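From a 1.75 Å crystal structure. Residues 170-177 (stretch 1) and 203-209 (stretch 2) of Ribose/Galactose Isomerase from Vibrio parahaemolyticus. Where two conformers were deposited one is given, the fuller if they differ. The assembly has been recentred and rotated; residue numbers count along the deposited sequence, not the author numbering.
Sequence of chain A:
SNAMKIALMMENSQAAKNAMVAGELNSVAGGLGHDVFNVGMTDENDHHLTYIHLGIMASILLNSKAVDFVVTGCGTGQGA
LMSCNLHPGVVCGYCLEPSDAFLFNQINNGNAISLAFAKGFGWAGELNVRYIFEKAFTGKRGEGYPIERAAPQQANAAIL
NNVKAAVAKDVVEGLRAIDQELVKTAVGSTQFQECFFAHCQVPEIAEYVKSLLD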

# COMPACT_ATOMS: atom_id res chain seq x y z
N ASP A 170 -18.34 4.19 -33.97
CA ASP A 170 -18.81 5.51 -33.58
C ASP A 170 -19.61 5.35 -32.29
O ASP A 170 -20.18 4.29 -32.03
N VAL A 171 -19.62 6.37 -31.44
CA VAL A 171 -20.24 6.23 -30.13
C VAL A 171 -21.67 5.67 -30.16
O VAL A 171 -21.97 4.66 -29.52
N VAL A 172 -22.55 6.31 -30.91
CA VAL A 172 -23.93 5.86 -30.89
C VAL A 172 -24.09 4.47 -31.50
O VAL A 172 -24.80 3.63 -30.93
N GLU A 173 -23.41 4.21 -32.62
CA GLU A 173 -23.45 2.88 -33.23
C GLU A 173 -23.02 1.83 -32.22
O GLU A 173 -23.61 0.75 -32.15
N GLY A 174 -21.96 2.12 -31.49
CA GLY A 174 -21.46 1.19 -30.49
C GLY A 174 -22.48 0.93 -29.38
O GLY A 174 -22.68 -0.21 -28.94
N LEU A 175 -23.13 1.99 -28.93
CA LEU A 175 -24.11 1.85 -27.86
C LEU A 175 -25.27 1.00 -28.36
O LEU A 175 -25.84 0.21 -27.62
N ARG A 176 -25.61 1.16 -29.64
CA ARG A 176 -26.71 0.37 -30.20
C ARG A 176 -26.37 -1.11 -30.30
O ARG A 176 -27.28 -1.94 -30.38
N ALA A 177 -25.08 -1.43 -30.36
CA ALA A 177 -24.63 -2.81 -30.49
C ALA A 177 -24.60 -3.50 -29.14
O ALA A 177 -24.63 -4.74 -29.08
N PRO A 203 -26.78 16.38 -29.36
CA PRO A 203 -28.16 15.97 -29.59
C PRO A 203 -28.34 14.51 -30.00
O PRO A 203 -29.34 13.91 -29.60
N GLU A 204 -27.43 13.96 -30.80
CA GLU A 204 -27.63 12.59 -31.26
C GLU A 204 -27.70 11.63 -30.07
O GLU A 204 -28.48 10.66 -30.08
N ILE A 205 -26.87 11.89 -29.06
CA ILE A 205 -26.86 11.04 -27.87
C ILE A 205 -28.15 11.22 -27.07
O ILE A 205 -28.78 10.25 -26.66
N ALA A 206 -28.57 12.47 -26.88
CA ALA A 206 -29.82 12.75 -26.19
C ALA A 206 -30.98 12.03 -26.88
O ALA A 206 -31.81 11.38 -26.23
N GLU A 207 -31.06 12.14 -28.20
CA GLU A 207 -32.16 11.51 -28.92
C GLU A 207 -32.13 9.99 -28.76
O GLU A 207 -33.17 9.36 -28.60
N TYR A 208 -30.93 9.42 -28.79
CA TYR A 208 -30.79 7.98 -28.60
C TYR A 208 -31.24 7.58 -27.20
O TYR A 208 -32.01 6.63 -27.05
N VAL A 209 -30.74 8.28 -26.19
CA VAL A 209 -31.15 8.02 -24.80
C VAL A 209 -32.67 8.14 -24.65
O VAL A 209 -33.32 7.26 -24.08

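Val 172 stands at the apolar centre of the contact. It is buried, its CA-to-CB bond points toward the second helix, and its chi1 is t. The two methyls reach different neighbours. Val 172 CG2 lies 4.0 Å from Ile 205 CG1, while Val 172 CG1 lies 4.3 Å from Tyr 208 CB. Ile 205 leaves its backbone sideways, but with chi1 m and chi2 t its end comes nearer to the first helix. Its tip, Ile 205 CD1, is 4.5 Å from Val 171 CG1. Val 171 also points toward the second helix and is t, but this contact is looser and covers little area. The nearest pair of CA atoms belongs to Val 172 and Ile 205, 6.7 Å apart.

Tyr 208 gives the largest share of the buried surface. It points toward the first helix with chi1 t and chi2 at 67°, which brings its ring close to Val 172, Leu 175 and Arg 176. Leu 175 is buried and points toward the second helix, with chi1 m and chi2 t. Leu 175 CB packs 3.7 Å from Tyr 208 CE2. The phenol oxygen also comes close to the first helix's backbone: Tyr 208 OH is 3.3 Å from Leu 175 O. The same hydroxyl is hydrogen-bonded elsewhere in the structure.

The edge of the contact is polar. Arg 176 starts sideways, with chi1 m and chi2 and chi3 both t, and its extended chain carries the guanidinium nearer to the second helix. There one face of the guanidinium lies over Tyr 208 CD1, which is 3.7 Å from Arg 176 NH1. Glu 204 points toward the first helix with chi1 and chi2 both t. Its carboxylate carbon, Glu 204 CD, sits 3.9 Å from Val 172 CG2, so the acid borders the apolar centre.

Arg 176 and Glu 204 are joined through water 1. The water oxygen accepts a hydrogen bond from Arg 176 NH2 at 2.8 Å and donates one to Glu 204 OE2 at 2.5 Å. It thereby links the two charged side chains at the solvent-facing edge of the contact. No clear direct hydrogen bond crosses between the stretches.

Glu 173 and Ala 177 point away from the second helix. Gly 174 has no side chain and makes no contact across the pair. The two helices lie side by side, their N-to-C directions 19° apart and their axes 10.6 Å apart at closest approach. The stretches bury 362 Å², both sides summed.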

# COMPACT_ATOMS: atom_id res chain seq x y z
CB ASP A 170 -19.67 6.12 -34.71
CG ASP A 170 -18.86 6.46 -35.95
OD1 ASP A 170 -17.62 6.54 -35.87
OD2 ASP A 170 -19.48 6.68 -37.02
CB VAL A 171 -20.21 7.53 -29.34
CG1 VAL A 171 -20.98 7.38 -28.03
CG2 VAL A 171 -18.77 7.92 -29.05
CB VAL A 172 -24.89 6.89 -31.48
CG1 VAL A 172 -26.29 6.33 -31.54
CG2 VAL A 172 -24.85 8.14 -30.61
CB GLU A 173 -22.54 2.77 -34.45
CG GLU A 173 -22.67 1.41 -35.14
CD GLU A 173 -21.86 1.28 -36.43
OE1 GLU A 173 -21.46 2.32 -37.01
OE2 GLU A 173 -21.64 0.13 -36.88
CB LEU A 175 -24.61 3.21 -27.40
CG LEU A 175 -23.62 4.04 -26.59
CD1 LEU A 175 -24.21 5.41 -26.30
CD2 LEU A 175 -23.19 3.32 -25.28
CB ARG A 176 -27.09 0.87 -31.59
CG ARG A 176 -27.71 2.24 -31.65
CD ARG A 176 -28.26 2.52 -33.10
NE ARG A 176 -28.56 3.94 -33.25
CZ ARG A 176 -29.70 4.51 -32.84
NH1 ARG A 176 -30.66 3.77 -32.30
NH2 ARG A 176 -29.87 5.82 -33.01
CB ALA A 177 -23.25 -2.89 -31.13
CB PRO A 203 -28.61 16.90 -30.73
CG PRO A 203 -27.84 18.16 -30.47
CD PRO A 203 -26.47 17.68 -29.99
CB GLU A 204 -26.56 12.14 -32.26
CG GLU A 204 -26.89 10.74 -32.82
CD GLU A 204 -25.83 10.15 -33.75
OE1 GLU A 204 -24.68 10.66 -33.75
OE2 GLU A 204 -26.16 9.17 -34.47
CB ILE A 205 -25.63 11.31 -27.00
CG1 ILE A 205 -24.36 11.02 -27.82
CG2 ILE A 205 -25.68 10.44 -25.74
CD1 ILE A 205 -23.06 11.19 -27.01
CB ALA A 206 -30.08 14.23 -26.14
CB GLU A 207 -32.16 11.91 -30.40
CG GLU A 207 -32.68 13.33 -30.63
CD GLU A 207 -34.08 13.54 -30.07
OE1 GLU A 207 -35.01 12.79 -30.45
OE2 GLU A 207 -34.26 14.46 -29.23
CB TYR A 208 -29.35 7.52 -28.83
CG TYR A 208 -29.09 6.12 -28.33
CD1 TYR A 208 -29.70 5.03 -28.94
CD2 TYR A 208 -28.24 5.89 -27.25
CE1 TYR A 208 -29.48 3.74 -28.49
CE2 TYR A 208 -28.00 4.60 -26.80
CZ TYR A 208 -28.62 3.53 -27.42
OH TYR A 208 -28.41 2.25 -26.97
CB VAL A 209 -30.42 8.91 -23.80
CG1 VAL A 209 -31.01 8.75 -22.41
CG2 VAL A 209 -28.92 8.58 -23.80
O HOH W 1 -28.38 8.00 -34.06